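Local coordinates for Pre-mRNA splicing helicase-like protein (Chaetomium thermophilum, PDB 4RVQ), which is the spliceosomal helicase Brr2, whose noncanonical N-terminal PWI domain probably mediates protein or RNA contacts in pre-mRNA splicing, at residues 12-16 with 87-91; 28-32 with 73-78; 66-70 with 82-86; 94-98 with 110-114. The contacts are given in a common frame with arbitrary orientation. Numbering follows the deposited sequence.

All four contacts lie in one all-helical PWI-like domain. Interaction 3 is the buried one, a purely apolar pairing of helices 63-73 and 79-87. Interaction 2 adjoins it through Phe74, which reaches Val82 and Leu85, and moves outward to aromatic rings and a tyrosine-aspartate hydrogen bond. Interactions 3 and 4, on opposite sides of the chain's centre, both pair successive helices running in opposed directions, obliquely in interaction 3 and nearly antiparallel in interaction 4, which adds a salt bridge along one edge. Interaction 1 lies between them, touching both: it ties an irregular segment near the N-terminus to the junction of helices 79-87 and 89-99 by polar bonds to backbone oxygens, and shares helix 89-99 with interaction 4.

Interaction 1: residues 12-16 with 87-91; sequences NYVHA and ENRDK. With SO4 (sulfate ion), chain B; EDO (1,2-ethanediol), chain G.
Residues 12-16 run without regular secondary structure, Val14 being extended (phi/psi -144/124°), past the junction of helices 79-87 and 89-99. Asn88 (-106/26°) leaves helical geometry and occupies the N-cap position of the next helix. The CA atoms of Asn12 and Glu87 are 7.3 Å apart, those of Ala16 and Lys91 6.9 Å. Asn88, chi1 m and chi2 -66°, sends ND2 to Asn12 O (2.8 Å); the same ND2 also bonds the carbonyl of Lys84. Asn88 OD1 accepts from water 1 at 2.8 Å, and this water accepts from Val14 N at 2.9 Å, so the one amide grips two successive peptide units. Val14, chi1 p, lays CG1 3.8 Å from Asn88 CG. Lys91 is m at chi1 (-87°) and t from chi2 to chi4; this stretched chain carries NZ to Val14 O (2.8 Å), while a salt bridge to Glu125 balances its charge. Tyr13, chi1 t, has CE1 4.1 Å from Lys91 NZ. Arg89, chi1 p, bonds a sulfate ion, probably from the crystallisation liquor, NH1 to O3 3.0 Å and NH2 to O2 2.9 Å. Side-chain-to-main-chain bonds thus fasten the irregular segment across a helix-helix junction of the PWI-like domain.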
loop_
_atom_site.group_PDB
_atom_site.type_symbol
_atom_site.label_atom_id
_atom_site.label_comp_id
_atom_site.label_asym_id
_atom_site.label_seq_id
_atom_site.Cartn_x
_atom_site.Cartn_y
_atom_site.Cartn_z
ATOM N N ASN A 12 10.482 3.896 -4.667
ATOM C CA ASN A 12 9.258 3.745 -3.918
ATOM C C ASN A 12 8.075 4.428 -4.540
ATOM O O ASN A 12 6.957 4.249 -4.036
ATOM C CB ASN A 12 9.450 4.270 -2.519
ATOM C CG ASN A 12 10.494 3.506 -1.736
ATOM O OD1 ASN A 12 10.684 2.310 -1.921
ATOM N ND2 ASN A 12 11.152 4.180 -0.849
ATOM N N TYR A 13 8.265 5.192 -5.602
ATOM C CA TYR A 13 7.152 5.978 -6.133
ATOM C C TYR A 13 6.139 5.067 -6.827
ATOM O O TYR A 13 6.526 4.231 -7.639
ATOM C CB TYR A 13 7.618 7.103 -7.094
ATOM C CG TYR A 13 6.429 7.932 -7.491
ATOM C CD1 TYR A 13 5.861 8.821 -6.608
ATOM C CD2 TYR A 13 5.808 7.760 -8.730
ATOM C CE1 TYR A 13 4.726 9.537 -6.947
ATOM C CE2 TYR A 13 4.686 8.453 -9.050
ATOM C CZ TYR A 13 4.133 9.324 -8.175
ATOM O OH TYR A 13 3.000 10.023 -8.534
ATOM N N VAL A 14 4.865 5.276 -6.529
ATOM C CA VAL A 14 3.769 4.571 -7.206
ATOM C C VAL A 14 2.644 5.566 -7.337
ATOM O O VAL A 14 2.207 6.173 -6.356
ATOM C CB VAL A 14 3.321 3.308 -6.429
ATOM C CG1 VAL A 14 2.972 3.553 -5.008
ATOM C CG2 VAL A 14 2.176 2.640 -7.165
ATOM N N HIS A 15 2.197 5.780 -8.562
ATOM C CA HIS A 15 1.119 6.725 -8.807
ATOM C C HIS A 15 -0.219 6.109 -8.355
ATOM O O HIS A 15 -0.422 4.907 -8.460
ATOM C CB HIS A 15 1.037 7.110 -10.289
ATOM C CG HIS A 15 0.110 8.241 -10.542
ATOM N ND1 HIS A 15 -1.229 8.068 -10.831
ATOM C CD2 HIS A 15 0.346 9.575 -10.571
ATOM C CE1 HIS A 15 -1.776 9.256 -11.013
ATOM N NE2 HIS A 15 -0.842 10.184 -10.857
ATOM N N ALA A 16 -1.143 6.951 -7.903
ATOM C CA ALA A 16 -2.439 6.466 -7.447
ATOM C C ALA A 16 -3.121 5.561 -8.491
ATOM O O ALA A 16 -3.773 4.587 -8.128
ATOM C CB ALA A 16 -3.342 7.631 -7.099
ATOM N N GLU A 87 6.340 3.711 3.232
ATOM C CA GLU A 87 6.386 5.059 2.664
ATOM C C GLU A 87 5.061 5.426 1.999
ATOM O O GLU A 87 4.688 6.588 1.958
ATOM C CB GLU A 87 7.512 5.175 1.640
ATOM C CG GLU A 87 8.942 5.053 2.215
ATOM C CD GLU A 87 9.395 6.248 3.003
ATOM O OE1 GLU A 87 8.624 7.198 3.172
ATOM O OE2 GLU A 87 10.570 6.206 3.470
ATOM N N ASN A 88 4.387 4.423 1.446
ATOM C CA ASN A 88 3.113 4.581 0.751
ATOM C C ASN A 88 1.932 4.065 1.547
ATOM O O ASN A 88 0.914 3.721 0.944
ATOM C CB ASN A 88 3.204 3.869 -0.602
ATOM C CG ASN A 88 4.150 4.558 -1.554
ATOM O OD1 ASN A 88 3.885 5.691 -1.970
ATOM N ND2 ASN A 88 5.234 3.914 -1.877
ATOM N N ARG A 89 2.014 4.033 2.868
ATOM C CA ARG A 89 0.979 3.353 3.627
ATOM C C ARG A 89 -0.405 3.930 3.368
ATOM O O ARG A 89 -1.359 3.155 3.241
ATOM C CB ARG A 89 1.345 3.317 5.105
ATOM C CG ARG A 89 1.574 4.659 5.737
ATOM C CD ARG A 89 2.348 4.513 7.052
ATOM N NE ARG A 89 2.643 5.791 7.712
ATOM C CZ ARG A 89 3.647 6.607 7.391
ATOM N NH1 ARG A 89 4.486 6.321 6.432
ATOM N NH2 ARG A 89 3.803 7.730 8.058
ATOM N N ASP A 90 -0.566 5.241 3.297
ATOM C CA ASP A 90 -1.880 5.811 3.063
ATOM C C ASP A 90 -2.418 5.421 1.676
ATOM O O ASP A 90 -3.573 4.985 1.543
ATOM C CB ASP A 90 -1.856 7.327 3.179
ATOM C CG ASP A 90 -1.647 7.803 4.577
ATOM O OD1 ASP A 90 -2.205 7.213 5.529
ATOM O OD2 ASP A 90 -0.948 8.825 4.741
ATOM N N LYS A 91 -1.591 5.556 0.648
ATOM C CA LYS A 91 -2.003 5.168 -0.677
ATOM C C LYS A 91 -2.376 3.699 -0.738
ATOM O O LYS A 91 -3.406 3.335 -1.337
ATOM C CB LYS A 91 -0.894 5.409 -1.688
ATOM C CG LYS A 91 -0.827 6.767 -2.308
ATOM C CD LYS A 91 0.263 6.886 -3.339
ATOM C CE LYS A 91 0.084 8.117 -4.189
ATOM N NZ LYS A 91 1.243 8.401 -5.048
HETATM S S SO4 B . 6.397 9.749 6.217
HETATM O O1 SO4 B . 5.401 10.522 5.473
HETATM O O2 SO4 B . 5.959 9.581 7.621
HETATM O O3 SO4 B . 6.484 8.455 5.566
HETATM O O4 SO4 B . 7.613 10.485 6.155
HETATM C C1 EDO G . -4.116 5.128 7.957
HETATM O O1 EDO G . -5.463 5.582 7.770
HETATM C C2 EDO G . -3.656 4.449 6.672
HETATM O O2 EDO G . -2.230 4.490 6.570
HETATM O O HOH W 1 4.577 7.043 -4.265
#

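Interaction 2: residues 28-32 with 73-78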
loop_
_atom_site.group_PDB
_atom_site.type_symbol
_atom_site.label_atom_id
_atom_site.label_comp_id
_atom_site.label_asym_id
_atom_site.label_seq_id
_atom_site.Cartn_x
_atom_site.Cartn_y
_atom_site.Cartn_z
ATOM N N ILE A 28 3.503 -8.551 -3.375
ATOM C CA ILE A 28 3.831 -9.612 -2.446
ATOM C C ILE A 28 4.046 -10.927 -3.190
ATOM O O ILE A 28 4.953 -11.702 -2.854
ATOM C CB ILE A 28 2.697 -9.730 -1.427
ATOM C CG1 ILE A 28 2.692 -8.484 -0.533
ATOM C CG2 ILE A 28 2.823 -11.036 -0.635
ATOM C CD1 ILE A 28 1.531 -8.450 0.481
ATOM N N GLY A 29 3.255 -11.160 -4.232
ATOM C CA GLY A 29 3.327 -12.398 -4.984
ATOM C C GLY A 29 4.641 -12.604 -5.722
ATOM O O GLY A 29 5.012 -13.731 -6.092
ATOM N N ARG A 30 5.369 -11.531 -5.999
ATOM C CA ARG A 30 6.679 -11.685 -6.609
ATOM C C ARG A 30 7.657 -12.365 -5.684
ATOM O O ARG A 30 8.589 -12.999 -6.156
ATOM C CB ARG A 30 7.219 -10.339 -6.995
ATOM C CG ARG A 30 6.433 -9.767 -8.124
ATOM C CD ARG A 30 7.233 -8.831 -8.994
ATOM N NE ARG A 30 6.328 -8.136 -9.900
ATOM C CZ ARG A 30 5.711 -6.992 -9.602
ATOM N NH1 ARG A 30 5.921 -6.406 -8.423
ATOM N NH2 ARG A 30 4.869 -6.428 -10.467
ATOM N N VAL A 31 7.433 -12.246 -4.371
ATOM C CA VAL A 31 8.255 -12.875 -3.345
ATOM C C VAL A 31 7.627 -14.191 -2.849
ATOM O O VAL A 31 8.355 -15.114 -2.489
ATOM C CB VAL A 31 8.431 -11.928 -2.106
ATOM C CG1 VAL A 31 9.140 -12.657 -0.991
ATOM C CG2 VAL A 31 9.117 -10.652 -2.459
ATOM N N TYR A 32 6.302 -14.257 -2.804
ATOM C CA TYR A 32 5.554 -15.401 -2.304
ATOM C C TYR A 32 4.608 -15.865 -3.406
ATOM O O TYR A 32 3.465 -15.416 -3.487
ATOM C CB TYR A 32 4.751 -15.005 -1.057
ATOM C CG TYR A 32 5.647 -14.591 0.091
ATOM C CD1 TYR A 32 6.276 -15.542 0.876
ATOM C CD2 TYR A 32 5.914 -13.260 0.345
ATOM C CE1 TYR A 32 7.145 -15.166 1.900
ATOM C CE2 TYR A 32 6.767 -12.878 1.364
ATOM C CZ TYR A 32 7.389 -13.822 2.117
ATOM O OH TYR A 32 8.242 -13.446 3.126
ATOM N N LEU A 73 6.408 -10.124 8.836
ATOM C CA LEU A 73 5.515 -10.680 7.837
ATOM C C LEU A 73 6.294 -11.122 6.607
ATOM O O LEU A 73 5.933 -12.106 5.940
ATOM C CB LEU A 73 4.462 -9.642 7.460
ATOM C CG LEU A 73 3.371 -10.112 6.502
ATOM C CD1 LEU A 73 2.468 -11.183 7.206
ATOM C CD2 LEU A 73 2.512 -8.934 6.039
ATOM N N PHE A 74 7.362 -10.397 6.299
ATOM C CA PHE A 74 8.211 -10.648 5.144
ATOM C C PHE A 74 9.468 -11.453 5.539
ATOM O O PHE A 74 10.469 -11.422 4.820
ATOM C CB PHE A 74 8.546 -9.327 4.437
ATOM C CG PHE A 74 7.392 -8.790 3.611
ATOM C CD1 PHE A 74 6.426 -7.954 4.175
ATOM C CD2 PHE A 74 7.260 -9.139 2.270
ATOM C CE1 PHE A 74 5.359 -7.504 3.402
ATOM C CE2 PHE A 74 6.209 -8.676 1.503
ATOM C CZ PHE A 74 5.266 -7.867 2.064
ATOM N N ASP A 75 9.402 -12.172 6.664
ATOM C CA ASP A 75 10.469 -13.127 7.005
ATOM C C ASP A 75 11.857 -12.483 7.124
ATOM O O ASP A 75 12.895 -13.138 6.896
ATOM C CB ASP A 75 10.486 -14.281 6.005
ATOM C CG ASP A 75 9.204 -15.067 6.035
ATOM O OD1 ASP A 75 8.737 -15.397 7.149
ATOM O OD2 ASP A 75 8.654 -15.375 4.957
ATOM N N TYR A 76 11.862 -11.221 7.541
ATOM C CA TYR A 76 13.104 -10.478 7.840
ATOM C C TYR A 76 13.961 -10.335 6.599
ATOM O O TYR A 76 15.174 -10.071 6.700
ATOM C CB TYR A 76 13.846 -11.128 9.015
ATOM C CG TYR A 76 12.973 -11.325 10.230
ATOM C CD1 TYR A 76 12.444 -10.247 10.892
ATOM C CD2 TYR A 76 12.604 -12.596 10.656
ATOM C CE1 TYR A 76 11.618 -10.393 11.952
ATOM C CE2 TYR A 76 11.779 -12.757 11.735
ATOM C CZ TYR A 76 11.272 -11.661 12.375
ATOM O OH TYR A 76 10.468 -11.795 13.473
ATOM N N GLU A 77 13.313 -10.397 5.441
ATOM C CA GLU A 77 13.969 -10.133 4.202
ATOM C C GLU A 77 13.104 -9.157 3.391
ATOM O O GLU A 77 12.087 -8.672 3.833
ATOM C CB GLU A 77 14.222 -11.417 3.431
ATOM C CG GLU A 77 15.274 -12.288 4.116
ATOM C CD GLU A 77 15.317 -13.697 3.607
ATOM O OE1 GLU A 77 14.509 -14.050 2.728
ATOM O OE2 GLU A 77 16.168 -14.450 4.098
ATOM N N HIS A 78 13.567 -8.827 2.202
ATOM C CA HIS A 78 12.733 -7.997 1.345
ATOM C C HIS A 78 12.539 -6.597 2.012
ATOM O O HIS A 78 11.450 -6.033 1.900
ATOM C CB HIS A 78 11.343 -8.685 1.080
ATOM C CG HIS A 78 11.422 -10.174 0.864
ATOM N ND1 HIS A 78 12.104 -10.732 -0.192
ATOM C CD2 HIS A 78 10.966 -11.219 1.603
ATOM C CE1 HIS A 78 12.051 -12.050 -0.113
ATOM N NE2 HIS A 78 11.362 -12.373 0.968
#
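One hydrogen bond crosses this contact: Tyr32 OH donates to Asp75 OD2 at 2.7 Å, the carboxylate lying at the edge of the phenol ring. Asp75 sits where helix 63-73 ends: with positive phi it is the C' residue of a Schellman motif, in which Tyr76 N bonds Met71 O and Asp75 N bonds Glu72 O. Overlapping it is a type I' turn from Phe74 to Glu77, closed by Glu77 N to Phe74 O at 3.1 Å.

Two apolar contacts involve Phe74. Phe74 CZ is 3.7 Å from Ile28 CG1, which lies at the ring edge, and Phe74 CD2 is 3.9 Å from Tyr32 CE2. Tyr32 thus joins the two chemistries, its ring against Phe74 and its hydroxyl on Asp75.

His78 provides the remaining aromatic contacts. Val31 CG1 sits over one face of the imidazole in a CH-pi contact. The Tyr32 and His78 rings form an oblique pair, with centroids 5.8 Å apart and planes at 72°.

The contact joins the C-terminal end of helix 23-29 and the residues following it to the turn between helices 63-73 and 79-87. Phe74 continues inward onto Leu81, Val82 and Leu85 of helix 79-87. From helix 35-50, Lys41 makes a cation-pi contact with Tyr32 and bonds Leu73 O, while Ile28 packs on Lys41 and Thr42.

Interaction 3: residues 66-70 with 82-86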
loop_
_atom_site.group_PDB
_atom_site.type_symbol
_atom_site.label_atom_id
_atom_site.label_comp_id
_atom_site.label_asym_id
_atom_site.label_seq_id
_atom_site.Cartn_x
_atom_site.Cartn_y
_atom_site.Cartn_z
ATOM N N ILE A 66 4.465 -0.692 13.162
ATOM C CA ILE A 66 4.119 -1.040 11.803
ATOM C C ILE A 66 5.341 -1.691 11.147
ATOM O O ILE A 66 5.252 -2.743 10.519
ATOM C CB ILE A 66 3.631 0.207 11.031
ATOM C CG1 ILE A 66 2.274 0.673 11.585
ATOM C CG2 ILE A 66 3.596 -0.075 9.554
ATOM C CD1 ILE A 66 1.778 1.989 11.006
ATOM N N GLU A 67 6.503 -1.046 11.260
ATOM C CA GLU A 67 7.700 -1.598 10.671
ATOM C C GLU A 67 8.044 -2.975 11.224
ATOM O O GLU A 67 8.371 -3.899 10.481
ATOM C CB GLU A 67 8.894 -0.664 10.836
ATOM C CG GLU A 67 10.064 -1.149 10.009
ATOM C CD GLU A 67 11.385 -0.565 10.422
ATOM O OE1 GLU A 67 12.169 -0.170 9.525
ATOM O OE2 GLU A 67 11.660 -0.516 11.646
ATOM N N ASN A 68 8.030 -3.106 12.553
ATOM C CA ASN A 68 8.358 -4.393 13.150
ATOM C C ASN A 68 7.447 -5.504 12.632
ATOM O O ASN A 68 7.927 -6.577 12.248
ATOM C CB ASN A 68 8.291 -4.308 14.663
ATOM C CG ASN A 68 9.558 -3.709 15.274
ATOM O OD1 ASN A 68 10.606 -3.562 14.615
ATOM N ND2 ASN A 68 9.460 -3.357 16.538
ATOM N N ASP A 69 6.153 -5.248 12.603
ATOM C CA ASP A 69 5.219 -6.260 12.195
ATOM C C ASP A 69 5.375 -6.591 10.718
ATOM O O ASP A 69 5.305 -7.749 10.317
ATOM C CB ASP A 69 3.788 -5.832 12.507
ATOM C CG ASP A 69 3.489 -5.823 14.005
ATOM O OD1 ASP A 69 4.323 -6.292 14.796
ATOM O OD2 ASP A 69 2.414 -5.305 14.372
ATOM N N LEU A 70 5.596 -5.586 9.879
ATOM C CA LEU A 70 5.768 -5.836 8.454
ATOM C C LEU A 70 7.078 -6.610 8.179
ATOM O O LEU A 70 7.137 -7.474 7.293
ATOM C CB LEU A 70 5.624 -4.535 7.617
ATOM C CG LEU A 70 5.071 -4.622 6.202
ATOM C CD1 LEU A 70 3.645 -5.117 6.212
ATOM C CD2 LEU A 70 5.172 -3.272 5.515
ATOM N N VAL A 82 9.323 -3.811 2.122
ATOM C CA VAL A 82 8.763 -3.341 3.376
ATOM C C VAL A 82 8.733 -1.797 3.428
ATOM O O VAL A 82 7.700 -1.182 3.715
ATOM C CB VAL A 82 9.567 -3.885 4.566
ATOM C CG1 VAL A 82 9.128 -3.212 5.840
ATOM C CG2 VAL A 82 9.393 -5.388 4.678
ATOM N N GLN A 83 9.869 -1.157 3.143
ATOM C CA GLN A 83 9.946 0.334 3.218
ATOM C C GLN A 83 9.066 0.957 2.167
ATOM O O GLN A 83 8.450 1.963 2.430
ATOM C CB GLN A 83 11.362 1.006 3.083
ATOM C CG GLN A 83 11.381 2.670 3.116
ATOM C CD GLN A 83 12.831 3.337 3.162
ATOM O OE1 GLN A 83 13.826 2.599 3.163
ATOM N NE2 GLN A 83 12.951 4.753 3.139
ATOM N N LYS A 84 9.023 0.389 0.964
ATOM C CA LYS A 84 8.147 0.943 -0.067
ATOM C C LYS A 84 6.687 0.980 0.405
ATOM O O LYS A 84 5.960 1.947 0.178
ATOM C CB LYS A 84 8.266 0.130 -1.357
ATOM C CG LYS A 84 7.377 0.598 -2.478
ATOM C CD LYS A 84 7.710 -0.063 -3.796
ATOM C CE LYS A 84 6.869 0.374 -4.931
ATOM N NZ LYS A 84 7.133 -0.535 -6.079
ATOM N N LEU A 85 6.254 -0.103 1.048
ATOM C CA LEU A 85 4.888 -0.158 1.523
ATOM C C LEU A 85 4.633 0.867 2.633
ATOM O O LEU A 85 3.642 1.570 2.662
ATOM C CB LEU A 85 4.542 -1.576 1.999
ATOM C CG LEU A 85 4.580 -2.635 0.882
ATOM C CD1 LEU A 85 4.197 -3.987 1.480
ATOM C CD2 LEU A 85 3.693 -2.283 -0.312
ATOM N N ILE A 86 5.592 0.968 3.561
ATOM C CA ILE A 86 5.444 1.924 4.652
ATOM C C ILE A 86 5.441 3.376 4.151
ATOM O O ILE A 86 4.613 4.185 4.558
ATOM C CB ILE A 86 6.542 1.720 5.709
ATOM C CG1 ILE A 86 6.368 0.348 6.354
ATOM C CG2 ILE A 86 6.489 2.809 6.748
ATOM C CD1 ILE A 86 7.469 -0.001 7.346
#
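Residues 82-86 enter the contact with Val82, and Val82 CA lies 6.4 Å from Leu70 CA. Val82 CG1 is 4.0 Å from Leu70 CD2, and the same leucine methyl comes within 3.7 Å of Val82 O, so leucine covers backbone as well as side chain. Gln83 and Lys84 follow on the parts of the helical turn that do not touch residues 66-70. Leu85 returns to the interface and places CB 4.0 Å from Leu70 CD2. Ile86 closes the turn, its amide bonded to Val82 O at 3.0 Å. Ile86 CG1 is 3.9 Å from Leu70 CD2 and 4.3 Å from Ile66 CG2, while CD1 reaches the opposing backbone, 3.7 Å from Glu67 CA and 3.8 Å from Glu67 CB. The CA atoms of Glu67 and Ile86 are 7.3 Å apart.

Helices 63-73 and 79-87 are consecutive, joined by the turn at residues 74-78, and pack as an oblique helix pair of the all-helical PWI-like domain, at 139° with an axis separation of 10.4 Å. Leu70 lies among Val82, Leu85 and Ile86, and Ile86 in turn reaches Ile66, Glu67 and Leu70.

Helix 35-50 backs this pair, with Ala45 and Leu49 against Leu70 and Ile48 against Ile66; Trp23 and Leu24 of helix 23-29 meet Leu85. No hydrogen bond or salt bridge crosses between the segments. Even Glu67 contributes through its carbon atoms, so the two helices are held here by aliphatic shape fit and the exclusion of water.

Interaction 4: residues 94-98 with 110-114; sequences WLTRL and IEREM. With EDO (1,2-ethanediol), chain F; EDO (1,2-ethanediol), chain G.
This is an antiparallel helix-helix contact, apolar inside and charged along one edge, between helices 89-99 and 104-116. Both segments are fully helical; their axes run at 165° and approach to 10.7 Å. The CA atoms of Leu98 and Ile110 are 6.4 Å apart and those of Trp94 and Met114 7.3 Å. Trp94, chi1 m and chi2 102°, brings CE3 to 3.5 Å from Met114 CG and 3.9 Å from Ile110 CG2. Met114 (m, t, p) sets SD 5.2 Å from the centroid of the Trp94 five-membered ring, an oblique Met-aromatic contact. Leu98 (t, p) puts CD1 3.9 Å from Ile110 CG2 and CD2 4.3 Å from Met114 SD. Arg97, t from chi1 to chi3, lays its guanidinium face on Ile110, CZ to CG1 3.6 Å, and its NH1 salt-bridges OE1 of Glu113 (m, t) at 2.8 Å. Water 2 links Arg97 NH2 (2.8 Å) to Glu113 OE2 (2.6 Å). Trp94 NE1 donates to O1 of the chain G ethanediol, probably from the crystallisation liquor, at 3.2 Å. Joined by a short connection, the pair is a helical hairpin. Helix 120-127 packs against it: Ile122 on Leu95, Leu123 on Met114, and Leu126 and Tyr127 on Leu98.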
loop_
_atom_site.group_PDB
_atom_site.type_symbol
_atom_site.label_atom_id
_atom_site.label_comp_id
_atom_site.label_asym_id
_atom_site.label_seq_id
_atom_site.Cartn_x
_atom_site.Cartn_y
_atom_site.Cartn_z
ATOM N N TRP A 94 -5.736 2.940 1.471
ATOM C CA TRP A 94 -6.944 3.567 1.008
ATOM C C TRP A 94 -7.278 3.249 -0.424
ATOM O O TRP A 94 -8.455 3.057 -0.767
ATOM C CB TRP A 94 -6.897 5.080 1.255
ATOM C CG TRP A 94 -7.052 5.397 2.714
ATOM C CD1 TRP A 94 -6.087 5.735 3.606
ATOM C CD2 TRP A 94 -8.271 5.415 3.431
ATOM N NE1 TRP A 94 -6.627 5.960 4.820
ATOM C CE2 TRP A 94 -7.976 5.768 4.762
ATOM C CE3 TRP A 94 -9.598 5.177 3.082
ATOM C CZ2 TRP A 94 -8.953 5.878 5.723
ATOM C CZ3 TRP A 94 -10.578 5.289 4.048
ATOM C CH2 TRP A 94 -10.254 5.611 5.361
ATOM N N LEU A 95 -6.307 3.268 -1.323
ATOM C CA LEU A 95 -6.585 2.992 -2.707
ATOM C C LEU A 95 -6.927 1.533 -2.971
ATOM O O LEU A 95 -7.699 1.247 -3.889
ATOM C CB LEU A 95 -5.477 3.464 -3.626
ATOM C CG LEU A 95 -5.237 4.970 -3.661
ATOM C CD1 LEU A 95 -3.986 5.307 -4.410
ATOM C CD2 LEU A 95 -6.471 5.693 -4.176
ATOM N N THR A 96 -6.369 0.605 -2.191
ATOM C CA THR A 96 -6.782 -0.788 -2.307
ATOM C C THR A 96 -8.270 -0.901 -1.936
ATOM O O THR A 96 -9.067 -1.552 -2.617
ATOM C CB THR A 96 -5.918 -1.707 -1.454
ATOM O OG1 THR A 96 -4.567 -1.636 -1.933
ATOM C CG2 THR A 96 -6.392 -3.128 -1.525
ATOM N N ARG A 97 -8.652 -0.300 -0.808
ATOM C CA ARG A 97 -10.023 -0.319 -0.379
ATOM C C ARG A 97 -10.930 0.329 -1.428
ATOM O O ARG A 97 -11.991 -0.211 -1.783
ATOM C CB ARG A 97 -10.177 0.376 0.972
ATOM C CG ARG A 97 -11.552 0.196 1.551
ATOM C CD ARG A 97 -11.719 0.909 2.907
ATOM N NE ARG A 97 -13.127 0.934 3.265
ATOM C CZ ARG A 97 -13.689 1.811 4.084
ATOM N NH1 ARG A 97 -12.944 2.677 4.719
ATOM N NH2 ARG A 97 -15.000 1.818 4.258
ATOM N N LEU A 98 -10.551 1.490 -1.905
ATOM C CA LEU A 98 -11.365 2.200 -2.894
ATOM C C LEU A 98 -11.504 1.394 -4.176
ATOM O O LEU A 98 -12.605 1.304 -4.758
ATOM C CB LEU A 98 -10.807 3.605 -3.145
ATOM C CG LEU A 98 -11.610 4.504 -4.087
ATOM C CD1 LEU A 98 -13.031 4.695 -3.626
ATOM C CD2 LEU A 98 -10.900 5.834 -4.232
ATOM N N ILE A 110 -15.811 6.070 1.300
ATOM C CA ILE A 110 -14.350 6.007 1.299
ATOM C C ILE A 110 -13.736 7.344 0.893
ATOM O O ILE A 110 -12.779 7.819 1.514
ATOM C CB ILE A 110 -13.821 4.856 0.403
ATOM C CG1 ILE A 110 -14.266 3.498 1.009
ATOM C CG2 ILE A 110 -12.340 4.955 0.249
ATOM C CD1 ILE A 110 -14.178 2.326 0.044
ATOM N N GLU A 111 -14.283 7.962 -0.137
ATOM C CA GLU A 111 -13.772 9.246 -0.592
ATOM C C GLU A 111 -13.925 10.312 0.486
ATOM O O GLU A 111 -13.000 11.145 0.676
ATOM C CB GLU A 111 -14.475 9.637 -1.900
ATOM C CG GLU A 111 -14.086 8.743 -3.047
ATOM C CD GLU A 111 -14.991 8.772 -4.266
ATOM O OE1 GLU A 111 -16.049 9.418 -4.275
ATOM O OE2 GLU A 111 -14.618 8.115 -5.266
ATOM N N ARG A 112 -15.055 10.342 1.180
ATOM C CA ARG A 112 -15.234 11.291 2.266
ATOM C C ARG A 112 -14.248 11.004 3.391
ATOM O O ARG A 112 -13.645 11.951 3.944
ATOM C CB ARG A 112 -16.650 11.237 2.809
ATOM C CG ARG A 112 -17.709 11.726 1.890
ATOM C CD ARG A 112 -19.035 11.647 2.608
ATOM N NE ARG A 112 -20.091 12.291 1.888
ATOM C CZ ARG A 112 -20.946 13.161 2.418
ATOM N NH1 ARG A 112 -20.915 13.466 3.720
ATOM N NH2 ARG A 112 -21.869 13.684 1.645
ATOM N N GLU A 113 -14.063 9.729 3.735
ATOM C CA GLU A 113 -13.119 9.393 4.797
ATOM C C GLU A 113 -11.701 9.789 4.433
ATOM O O GLU A 113 -10.971 10.326 5.285
ATOM C CB GLU A 113 -13.189 7.893 5.135
ATOM C CG GLU A 113 -14.498 7.496 5.826
ATOM C CD GLU A 113 -14.609 6.002 6.148
ATOM O OE1 GLU A 113 -13.743 5.203 5.754
ATOM O OE2 GLU A 113 -15.613 5.608 6.815
ATOM N N MET A 114 -11.304 9.564 3.197
ATOM C CA MET A 114 -9.992 9.993 2.762
ATOM C C MET A 114 -9.829 11.489 2.917
ATOM O O MET A 114 -8.802 11.953 3.405
ATOM C CB MET A 114 -9.759 9.559 1.320
ATOM C CG MET A 114 -9.513 8.059 1.153
ATOM S SD MET A 114 -9.356 7.472 -0.525
ATOM C CE MET A 114 -7.781 8.139 -0.913
HETATM C C1 EDO F . -9.052 2.266 5.504
HETATM O O1 EDO F . -10.376 1.958 5.878
HETATM C C2 EDO F . -8.207 2.478 6.748
HETATM O O2 EDO F . -8.095 1.208 7.405
HETATM C C1 EDO G . -4.116 5.128 7.957
HETATM O O1 EDO G . -5.463 5.582 7.770
HETATM C C2 EDO G . -3.656 4.449 6.672
HETATM O O2 EDO G . -2.230 4.490 6.570
HETATM O O HOH W 2 -16.112 3.028 6.550
#